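Local coordinates for protein rhamnogalacturonan endolyase YesW (Bacillus subtilis, PDB 2ZUX) that cleaves the rhamnogalacturonan backbone of plant pectin by endo-type elimination, folding as a calcium-rich beta-propeller lyase that needs calcium or manganese for activity, at residues Y110-D116 and L132-N138; K140-G146 and R173-Y178; A273-G277 and D336-E340. All coordinates share one frame; numbering follows the deposited sequence.

Contact 1. Residues Y110-D116 and L132-N138; sequences YTYSAND and LKWDPSN. With CA (calcium ion), chain D; RAM (alpha-L-rhamnopyranose), chain N.
Strands 112-116 and 132-136 run antiparallel and strongly twisted, their axes 4.6 Å apart at closest and 135° between directions. S113 and D135 form the hydrogen-bonded pair, with D135 N to S113 O at 2.9 Å, and Y112-P136 and A114-W134 are the non-hydrogen-bonded pairs on either side. Near D116 the pairing shifts: N115 N donates to K133 O, but K133 N goes to D116 O. At the other end S137 N donates to T111 O, and S137 OG receives T111 N at 3.0 Å. Y112, A114, W134 and P136 share one face. W134 CE3 and CZ3 touch the S113-A114 peptide obliquely; A114 CB lies over one face of the ring, and L132 CD2 lies above its plane, offset toward the rim. The indole NE1 is bonded to D154 of the neighbouring strand. P136 CB touches both Y112 CE2 and Y110 CD1. This is the hairpin 109-120/129-136 within one antiparallel sheet of the propeller domain, and its opposite face carries sugar and metal. A chi1 of -163°, opposite the backbone N, carries D135 OD2 to rhamnose O3, which donates to it at 2.7 Å; S139 OG holds the same carboxylate oxygen. N115, an experimentally identified substrate-binding residue, lies alongside with OD1 3.1 Å from rhamnose O3. K133 stretches past N115 and bends at chi3 (74°), bringing NZ over the D116 carboxylate plane in a salt bridge to OD2 at 3.1 Å. The same OD2 binds calcium at 2.4 Å, in a site completed by waters, N555, A557 and N559; lysine and metal would both draw charge from it.

Contact 2. Residues K140-G146 and R173-Y178; sequences KDNSQDG and RAGAHY
Two loops without regular structure meet here, joined through the backbone by K140 N to A174 O at 2.9 Å, while each folds into a type I turn, D141-Q144 and G175-Y178. R173, stretched out from CG to NE with CG opposite the backbone N (chi1 -157°), pushes its guanidinium into the curve of 140-146. NH1 and NH2 both grip Q144 O, which lies in the guanidinium plane, and NH2 makes a second bond to G146 O at 2.8 Å. NH1 also donates to Y178 OH, and NE is taken by G222 O, so every nitrogen of the group is engaged and its rotation fixed. K140 CB and CG rest on one guanidinium face, while K140 NZ turns off to N138 O. R173 CB sits over the centre of one Y178 ring face, 3.9 Å from its plane, and the ring edge meets K140 O. G175 CA approaches K140 O at 3.3 Å in a CH...O contact. A water bridges K140 O to H177 N. D141 OD2 accepts S143 N in an Asx turn and is also bonded by S143 OG. H177 sets its ring edge toward D141 OD1 and packs against substrate-binding Y558 and calcium-binding H326. An arginine ties the loop between strands 129-136 and 152-156 to the propeller loop leading to strand 182-184, whose H177 end borders the substrate and calcium sites.

Contact 3. Residues A273-G277 and D336-E340; sequences AYLDG and DGKDE. With CA (calcium ion), chain L; CA (calcium ion), chain K.
Hydrogen bonds between Y274 and D339 form the centre of this contact. Y274 N donates to D339 OD2 at 2.7 Å, meeting it on the anti side of the carboxylate, and D339 N returns a bond to Y274 O at 2.9 Å. That carbonyl also closes the type I turn Y274-G277 by accepting G277 N, its two donors arriving from opposite faces of its plane. The D339 carboxylate lies alongside Y274, its plane 75° from the ring, and its other oxygen, OD1, pairs with R3 in a salt bridge. Van der Waals and CH...O contacts lie beside these bonds. K338 runs its CB, CG and CD along the carbonyl of L275, with CD 3.4 Å from L275 O, and G277 CA makes a CH...O contact of 3.3 Å with G337 O. A water donates to G277 O and, weakly, to G337 O. Metal coordination occupies the far side of 336-340, which belongs to a DxDxDGxxE calcium-binding loop starting at D332 in the propeller domain. D336 binds one calcium through OD1 at 2.1 Å and a second through OD2; OD1 also receives K338 N in an Asx turn. K338 O binds the first ion, and E340 grips it with both carboxylate oxygens. E340 OE2 bridges to the second ion at 2.4 Å. D332 and D334 complete the first site, and D334, D349 and H350 join the second.

Overall arrangement
Contact 1 and contact 2 are neighbours, their centres 13 Å apart and in touch where P136 CG meets A174 CB at 3.5 Å. Contact 1 is a largely buried strand pair, held mainly by antiparallel backbone bonds, with sugar and calcium on one face. Contact 2 starts just beyond the same hairpin and is only partly buried, relying on an arginine and turns instead of strand pairing. Contact 3 lies about 34 Å from contact 1, centre to centre, across the middle of the chain. It too joins loops and is partly buried, but links two other propeller sheets, with a carboxylate gripping the backbone beside a two-calcium loop.

Contact 1. Residues Y110-D116 and L132-N138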
loop_
_atom_site.group_PDB
_atom_site.type_symbol
_atom_site.label_atom_id
_atom_site.label_comp_id
_atom_site.label_asym_id
_atom_site.label_seq_id
_atom_site.Cartn_x
_atom_site.Cartn_y
_atom_site.Cartn_z
ATOM N N TYR A 110 -23.099 -6.917 15.571
ATOM C CA TYR A 110 -22.192 -6.717 14.447
ATOM C C TYR A 110 -21.406 -7.985 14.182
ATOM O O TYR A 110 -21.200 -8.807 15.080
ATOM C CB TYR A 110 -21.227 -5.544 14.690
ATOM C CG TYR A 110 -20.418 -5.692 15.949
ATOM C CD1 TYR A 110 -19.186 -6.355 15.946
ATOM C CD2 TYR A 110 -20.888 -5.179 17.155
ATOM C CE1 TYR A 110 -18.455 -6.502 17.119
ATOM C CE2 TYR A 110 -20.173 -5.314 18.315
ATOM C CZ TYR A 110 -18.963 -5.972 18.300
ATOM O OH TYR A 110 -18.282 -6.084 19.486
ATOM N N THR A 111 -20.941 -8.112 12.945
ATOM C CA THR A 111 -20.101 -9.228 12.537
ATOM C C THR A 111 -18.841 -8.669 11.894
ATOM O O THR A 111 -18.738 -7.457 11.660
ATOM C CB THR A 111 -20.823 -10.143 11.529
ATOM O OG1 THR A 111 -21.274 -9.366 10.418
ATOM C CG2 THR A 111 -22.017 -10.845 12.181
ATOM N N TYR A 112 -17.889 -9.548 11.610
ATOM C CA TYR A 112 -16.606 -9.123 11.046
ATOM C C TYR A 112 -16.405 -9.546 9.606
ATOM O O TYR A 112 -16.842 -10.622 9.195
ATOM C CB TYR A 112 -15.467 -9.674 11.891
ATOM C CG TYR A 112 -15.293 -8.905 13.170
ATOM C CD1 TYR A 112 -15.831 -9.368 14.372
ATOM C CD2 TYR A 112 -14.602 -7.695 13.178
ATOM C CE1 TYR A 112 -15.666 -8.641 15.554
ATOM C CE2 TYR A 112 -14.444 -6.961 14.339
ATOM C CZ TYR A 112 -14.975 -7.437 15.527
ATOM O OH TYR A 112 -14.818 -6.729 16.689
ATOM N N SER A 113 -15.720 -8.694 8.847
ATOM C CA SER A 113 -15.252 -9.055 7.521
ATOM C C SER A 113 -13.779 -8.686 7.396
ATOM O O SER A 113 -13.296 -7.723 8.030
ATOM C CB SER A 113 -16.079 -8.374 6.434
ATOM O OG SER A 113 -15.994 -6.962 6.532
ATOM N N ALA A 114 -13.057 -9.479 6.614
ATOM C CA ALA A 114 -11.649 -9.220 6.343
ATOM C C ALA A 114 -11.559 -7.918 5.549
ATOM O O ALA A 114 -12.351 -7.687 4.643
ATOM C CB ALA A 114 -11.063 -10.366 5.569
ATOM N N ASN A 115 -10.616 -7.051 5.906
ATOM C CA ASN A 115 -10.563 -5.720 5.313
ATOM C C ASN A 115 -9.137 -5.458 4.802
ATOM O O ASN A 115 -8.534 -6.356 4.203
ATOM C CB ASN A 115 -11.088 -4.699 6.338
ATOM C CG ASN A 115 -11.509 -3.379 5.711
ATOM O OD1 ASN A 115 -12.640 -3.221 5.200
ATOM N ND2 ASN A 115 -10.637 -2.403 5.804
ATOM N N ASP A 116 -8.587 -4.264 5.036
ATOM C CA ASP A 116 -7.274 -3.884 4.509
ATOM C C ASP A 116 -6.174 -4.754 5.079
ATOM O O ASP A 116 -6.193 -5.097 6.265
ATOM C CB ASP A 116 -6.951 -2.440 4.891
ATOM C CG ASP A 116 -7.944 -1.433 4.354
ATOM O OD1 ASP A 116 -8.538 -1.653 3.279
ATOM O OD2 ASP A 116 -8.070 -0.376 5.017
ATOM N N LEU A 132 -3.514 -8.447 8.625
ATOM C CA LEU A 132 -4.886 -8.191 8.218
ATOM C C LEU A 132 -5.698 -7.441 9.253
ATOM O O LEU A 132 -5.702 -7.807 10.433
ATOM C CB LEU A 132 -5.579 -9.525 7.934
ATOM C CG LEU A 132 -7.062 -9.485 7.546
ATOM C CD1 LEU A 132 -7.227 -8.866 6.168
ATOM C CD2 LEU A 132 -7.654 -10.883 7.588
ATOM N N LYS A 133 -6.397 -6.403 8.798
ATOM C CA LYS A 133 -7.339 -5.682 9.645
ATOM C C LYS A 133 -8.732 -6.249 9.420
ATOM O O LYS A 133 -9.178 -6.380 8.277
ATOM C CB LYS A 133 -7.305 -4.182 9.328
ATOM C CG LYS A 133 -8.241 -3.321 10.191
ATOM C CD LYS A 133 -8.183 -1.837 9.799
ATOM C CE LYS A 133 -8.908 -1.595 8.488
ATOM N NZ LYS A 133 -8.761 -0.186 7.994
ATOM N N TRP A 134 -9.404 -6.588 10.521
ATOM C CA TRP A 134 -10.809 -6.986 10.493
ATOM C C TRP A 134 -11.684 -5.758 10.724
ATOM O O TRP A 134 -11.337 -4.870 11.525
ATOM C CB TRP A 134 -11.089 -8.013 11.592
ATOM C CG TRP A 134 -10.459 -9.342 11.337
ATOM C CD1 TRP A 134 -9.261 -9.792 11.808
ATOM C CD2 TRP A 134 -11.005 -10.397 10.533
ATOM N NE1 TRP A 134 -9.029 -11.080 11.355
ATOM C CE2 TRP A 134 -10.077 -11.465 10.559
ATOM C CE3 TRP A 134 -12.183 -10.542 9.791
ATOM C CZ2 TRP A 134 -10.302 -12.677 9.880
ATOM C CZ3 TRP A 134 -12.401 -11.740 9.111
ATOM C CH2 TRP A 134 -11.461 -12.786 9.159
ATOM N N ASP A 135 -12.826 -5.700 10.043
ATOM C CA ASP A 135 -13.734 -4.565 10.182
ATOM C C ASP A 135 -15.080 -5.038 10.703
ATOM O O ASP A 135 -15.701 -5.926 10.107
ATOM C CB ASP A 135 -13.923 -3.850 8.843
ATOM C CG ASP A 135 -14.505 -2.466 9.006
ATOM O OD1 ASP A 135 -13.918 -1.650 9.754
ATOM O OD2 ASP A 135 -15.534 -2.191 8.364
ATOM N N PRO A 136 -15.553 -4.438 11.808
ATOM C CA PRO A 136 -16.897 -4.771 12.272
ATOM C C PRO A 136 -17.920 -4.118 11.350
ATOM O O PRO A 136 -17.662 -3.048 10.774
ATOM C CB PRO A 136 -16.951 -4.146 13.667
ATOM C CG PRO A 136 -16.040 -2.959 13.569
ATOM C CD PRO A 136 -14.917 -3.414 12.658
ATOM N N SER A 137 -19.082 -4.752 11.218
ATOM C CA SER A 137 -20.102 -4.304 10.270
ATOM C C SER A 137 -20.748 -2.968 10.637
ATOM O O SER A 137 -21.520 -2.417 9.851
ATOM C CB SER A 137 -21.172 -5.383 10.115
ATOM O OG SER A 137 -21.742 -5.708 11.367
ATOM N N ASN A 138 -20.433 -2.456 11.822
ATOM C CA ASN A 138 -20.896 -1.135 12.242
ATOM C C ASN A 138 -19.786 -0.084 12.280
ATOM O O ASN A 138 -19.920 0.928 12.951
ATOM C CB ASN A 138 -21.610 -1.213 13.599
ATOM C CG ASN A 138 -20.726 -1.774 14.697
ATOM O OD1 ASN A 138 -19.554 -2.091 14.480
ATOM N ND2 ASN A 138 -21.295 -1.908 15.895
HETATM CA CA CA D . -8.199 1.853 4.246
HETATM C C1 RAM N . -18.736 -1.199 4.203
HETATM C C2 RAM N . -17.545 -1.333 5.168
HETATM C C3 RAM N . -16.823 -2.680 5.071
HETATM C C4 RAM N . -16.633 -3.068 3.610
HETATM C C5 RAM N . -18.016 -3.193 2.982
HETATM C C6 RAM N . -17.934 -3.664 1.541
HETATM O O1 RAM N . -19.934 -1.537 4.864
HETATM O O2 RAM N . -16.638 -0.277 4.932
HETATM O O3 RAM N . -15.587 -2.629 5.748
HETATM O O4 RAM N . -15.851 -4.238 3.424
HETATM O O5 RAM N . -18.644 -1.921 2.980
HETATM O O HOH W 1 -23.756 -8.278 10.439
HETATM O O HOH W 2 -17.866 -6.247 8.444
HETATM O O HOH W 3 -11.099 0.168 6.559
HETATM O O HOH W 4 -10.499 1.782 4.446
HETATM O O HOH W 5 -8.157 2.426 6.562
#

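Contact 2. Residues K140-G146 and R173-Y178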
loop_
_atom_site.group_PDB
_atom_site.type_symbol
_atom_site.label_atom_id
_atom_site.label_comp_id
_atom_site.label_asym_id
_atom_site.label_seq_id
_atom_site.Cartn_x
_atom_site.Cartn_y
_atom_site.Cartn_z
ATOM N N LYS A 140 -17.525 3.093 11.250
ATOM C CA LYS A 140 -18.111 4.415 11.039
ATOM C C LYS A 140 -17.196 5.377 10.310
ATOM O O LYS A 140 -15.987 5.435 10.587
ATOM C CB LYS A 140 -18.474 5.040 12.390
ATOM C CG LYS A 140 -19.624 4.356 13.132
ATOM C CD LYS A 140 -20.974 4.728 12.526
ATOM C CE LYS A 140 -22.118 3.931 13.151
ATOM N NZ LYS A 140 -22.155 2.543 12.624
ATOM N N ASP A 141 -17.783 6.150 9.398
ATOM C CA ASP A 141 -17.138 7.359 8.922
ATOM C C ASP A 141 -17.116 8.389 10.051
ATOM O O ASP A 141 -17.962 8.363 10.945
ATOM C CB ASP A 141 -17.864 7.940 7.713
ATOM C CG ASP A 141 -17.170 9.168 7.174
ATOM O OD1 ASP A 141 -16.048 9.019 6.645
ATOM O OD2 ASP A 141 -17.728 10.277 7.299
ATOM N N ASN A 142 -16.152 9.302 10.001
ATOM C CA ASN A 142 -16.029 10.351 11.014
ATOM C C ASN A 142 -17.257 11.253 11.116
ATOM O O ASN A 142 -17.482 11.879 12.157
ATOM C CB ASN A 142 -14.793 11.210 10.747
ATOM C CG ASN A 142 -13.494 10.472 11.000
ATOM O OD1 ASN A 142 -12.606 10.975 11.698
ATOM N ND2 ASN A 142 -13.372 9.283 10.441
ATOM N N SER A 143 -18.036 11.330 10.035
ATOM C CA SER A 143 -19.255 12.139 10.042
ATOM C C SER A 143 -20.419 11.479 10.774
ATOM O O SER A 143 -21.427 12.138 11.032
ATOM C CB SER A 143 -19.684 12.479 8.615
ATOM O OG SER A 143 -20.094 11.308 7.941
ATOM N N GLN A 144 -20.290 10.192 11.095
ATOM C CA GLN A 144 -21.392 9.414 11.670
ATOM C C GLN A 144 -21.218 9.159 13.155
ATOM O O GLN A 144 -20.133 8.799 13.604
ATOM C CB GLN A 144 -21.490 8.069 10.973
ATOM C CG GLN A 144 -21.745 8.139 9.494
ATOM C CD GLN A 144 -21.700 6.770 8.869
ATOM O OE1 GLN A 144 -20.647 6.123 8.833
ATOM N NE2 GLN A 144 -22.848 6.301 8.391
ATOM N N ASP A 145 -22.300 9.322 13.912
ATOM C CA ASP A 145 -22.309 8.951 15.324
ATOM C C ASP A 145 -22.694 7.476 15.466
ATOM O O ASP A 145 -23.394 6.910 14.613
ATOM C CB ASP A 145 -23.284 9.838 16.117
ATOM C CG ASP A 145 -22.931 11.333 16.045
ATOM O OD1 ASP A 145 -21.719 11.669 16.003
ATOM O OD2 ASP A 145 -23.862 12.181 16.027
ATOM N N GLY A 146 -22.212 6.856 16.539
ATOM C CA GLY A 146 -22.591 5.484 16.868
ATOM C C GLY A 146 -21.412 4.662 17.346
ATOM O O GLY A 146 -20.269 4.910 16.961
ATOM N N ARG A 173 -11.903 3.613 17.926
ATOM C CA ARG A 173 -13.096 3.498 17.092
ATOM C C ARG A 173 -12.771 2.832 15.751
ATOM O O ARG A 173 -11.682 3.018 15.212
ATOM C CB ARG A 173 -13.698 4.885 16.857
ATOM C CG ARG A 173 -15.166 4.876 16.493
ATOM C CD ARG A 173 -15.639 6.263 16.140
ATOM N NE ARG A 173 -17.095 6.342 16.185
ATOM C CZ ARG A 173 -17.838 7.083 15.371
ATOM N NH1 ARG A 173 -17.280 7.834 14.423
ATOM N NH2 ARG A 173 -19.156 7.067 15.512
ATOM N N ALA A 174 -13.703 2.032 15.235
ATOM C CA ALA A 174 -13.556 1.402 13.920
ATOM C C ALA A 174 -14.041 2.293 12.790
ATOM O O ALA A 174 -15.119 2.885 12.874
ATOM C CB ALA A 174 -14.320 0.090 13.876
ATOM N N GLY A 175 -13.262 2.359 11.714
ATOM C CA GLY A 175 -13.642 3.112 10.519
ATOM C C GLY A 175 -12.395 3.406 9.706
ATOM O O GLY A 175 -11.274 3.295 10.211
ATOM N N ALA A 176 -12.586 3.784 8.450
ATOM C CA ALA A 176 -11.472 3.953 7.512
ATOM C C ALA A 176 -10.404 4.928 7.996
ATOM O O ALA A 176 -9.217 4.747 7.701
ATOM C CB ALA A 176 -11.997 4.381 6.152
ATOM N N HIS A 177 -10.821 5.966 8.716
ATOM C CA HIS A 177 -9.933 7.082 9.018
ATOM C C HIS A 177 -9.286 6.997 10.376
ATOM O O HIS A 177 -8.512 7.888 10.738
ATOM C CB HIS A 177 -10.689 8.392 8.821
ATOM C CG HIS A 177 -11.257 8.500 7.453
ATOM N ND1 HIS A 177 -10.463 8.647 6.333
ATOM C CD2 HIS A 177 -12.524 8.352 7.003
ATOM C CE1 HIS A 177 -11.228 8.639 5.257
ATOM N NE2 HIS A 177 -12.483 8.465 5.638
ATOM N N TYR A 178 -9.574 5.918 11.105
ATOM C CA TYR A 178 -9.050 5.747 12.458
ATOM C C TYR A 178 -7.704 4.992 12.443
ATOM O O TYR A 178 -6.670 5.613 12.228
ATOM C CB TYR A 178 -10.127 5.133 13.377
ATOM C CG TYR A 178 -11.318 6.064 13.579
ATOM C CD1 TYR A 178 -11.261 7.113 14.509
ATOM C CD2 TYR A 178 -12.476 5.926 12.806
ATOM C CE1 TYR A 178 -12.336 7.976 14.683
ATOM C CE2 TYR A 178 -13.565 6.788 12.972
ATOM C CZ TYR A 178 -13.471 7.809 13.909
ATOM O OH TYR A 178 -14.533 8.680 14.070
HETATM O O HOH W 6 -13.608 6.664 9.537
HETATM O O HOH W 7 -15.125 4.726 7.534
#

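Contact 3. Residues A273-G277 and D336-E340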
loop_
_atom_site.group_PDB
_atom_site.type_symbol
_atom_site.label_atom_id
_atom_site.label_comp_id
_atom_site.label_asym_id
_atom_site.label_seq_id
_atom_site.Cartn_x
_atom_site.Cartn_y
_atom_site.Cartn_z
ATOM N N ALA A 273 8.916 6.426 5.815
ATOM C CA ALA A 273 9.716 7.342 4.999
ATOM C C ALA A 273 11.184 7.247 5.401
ATOM O O ALA A 273 11.492 7.232 6.589
ATOM C CB ALA A 273 9.236 8.763 5.189
ATOM N N TYR A 274 12.077 7.208 4.415
ATOM C CA TYR A 274 13.519 7.186 4.690
ATOM C C TYR A 274 14.016 8.627 4.794
ATOM O O TYR A 274 14.657 9.155 3.875
ATOM C CB TYR A 274 14.269 6.405 3.606
ATOM C CG TYR A 274 14.098 4.902 3.689
ATOM C CD1 TYR A 274 15.213 4.062 3.753
ATOM C CD2 TYR A 274 12.829 4.313 3.725
ATOM C CE1 TYR A 274 15.067 2.678 3.835
ATOM C CE2 TYR A 274 12.675 2.930 3.810
ATOM C CZ TYR A 274 13.795 2.121 3.866
ATOM O OH TYR A 274 13.648 0.762 3.946
ATOM N N LEU A 275 13.709 9.251 5.928
ATOM C CA LEU A 275 14.027 10.664 6.157
ATOM C C LEU A 275 15.523 10.947 6.185
ATOM O O LEU A 275 15.953 12.048 5.819
ATOM C CB LEU A 275 13.371 11.148 7.450
ATOM C CG LEU A 275 11.853 10.947 7.546
ATOM C CD1 LEU A 275 11.379 11.256 8.945
ATOM C CD2 LEU A 275 11.118 11.787 6.514
ATOM N N ASP A 276 16.300 9.951 6.598
ATOM C CA ASP A 276 17.758 10.090 6.630
ATOM C C ASP A 276 18.440 9.538 5.373
ATOM O O ASP A 276 19.666 9.575 5.262
ATOM C CB ASP A 276 18.361 9.517 7.931
ATOM C CG ASP A 276 18.271 8.003 8.030
ATOM O OD1 ASP A 276 18.042 7.337 7.009
ATOM O OD2 ASP A 276 18.455 7.480 9.154
ATOM N N GLY A 277 17.646 9.039 4.425
ATOM C CA GLY A 277 18.155 8.545 3.148
ATOM C C GLY A 277 18.715 7.136 3.171
ATOM O O GLY A 277 19.153 6.628 2.137
ATOM N N ASP A 336 17.844 14.301 -3.159
ATOM C CA ASP A 336 18.864 14.245 -2.099
ATOM C C ASP A 336 19.000 12.855 -1.442
ATOM O O ASP A 336 19.767 12.689 -0.487
ATOM C CB ASP A 336 18.639 15.355 -1.047
ATOM C CG ASP A 336 17.324 15.212 -0.291
ATOM O OD1 ASP A 336 16.658 14.166 -0.440
ATOM O OD2 ASP A 336 16.932 16.153 0.438
ATOM N N GLY A 337 18.252 11.870 -1.947
ATOM C CA GLY A 337 18.274 10.501 -1.414
ATOM C C GLY A 337 17.315 10.269 -0.254
ATOM O O GLY A 337 17.038 9.129 0.125
ATOM N N LYS A 338 16.810 11.367 0.299
ATOM C CA LYS A 338 15.941 11.351 1.467
ATOM C C LYS A 338 14.489 11.519 1.034
ATOM O O LYS A 338 14.196 12.245 0.085
ATOM C CB LYS A 338 16.344 12.476 2.413
ATOM C CG LYS A 338 17.812 12.413 2.815
ATOM C CD LYS A 338 18.200 13.565 3.713
ATOM C CE LYS A 338 19.675 13.480 4.098
ATOM N NZ LYS A 338 20.571 13.704 2.927
ATOM N N ASP A 339 13.578 10.842 1.725
ATOM C CA ASP A 339 12.160 10.897 1.363
ATOM C C ASP A 339 11.453 12.143 1.859
ATOM O O ASP A 339 11.643 12.584 2.988
ATOM C CB ASP A 339 11.422 9.658 1.878
ATOM C CG ASP A 339 11.766 8.410 1.103
ATOM O OD1 ASP A 339 12.085 8.518 -0.104
ATOM O OD2 ASP A 339 11.727 7.320 1.702
ATOM N N GLU A 340 10.630 12.684 0.972
ATOM C CA GLU A 340 9.682 13.722 1.293
ATOM C C GLU A 340 8.280 13.115 1.341
ATOM O O GLU A 340 8.060 11.967 0.915
ATOM C CB GLU A 340 9.772 14.832 0.246
ATOM C CG GLU A 340 11.037 15.714 0.379
ATOM C CD GLU A 340 12.310 15.039 -0.139
ATOM O OE1 GLU A 340 12.282 14.411 -1.225
ATOM O OE2 GLU A 340 13.372 15.132 0.543
HETATM CA CA CA L . 14.612 14.084 -1.032
HETATM CA CA CA K . 14.765 16.950 1.109
HETATM O O HOH W 8 20.022 7.536 -0.229
#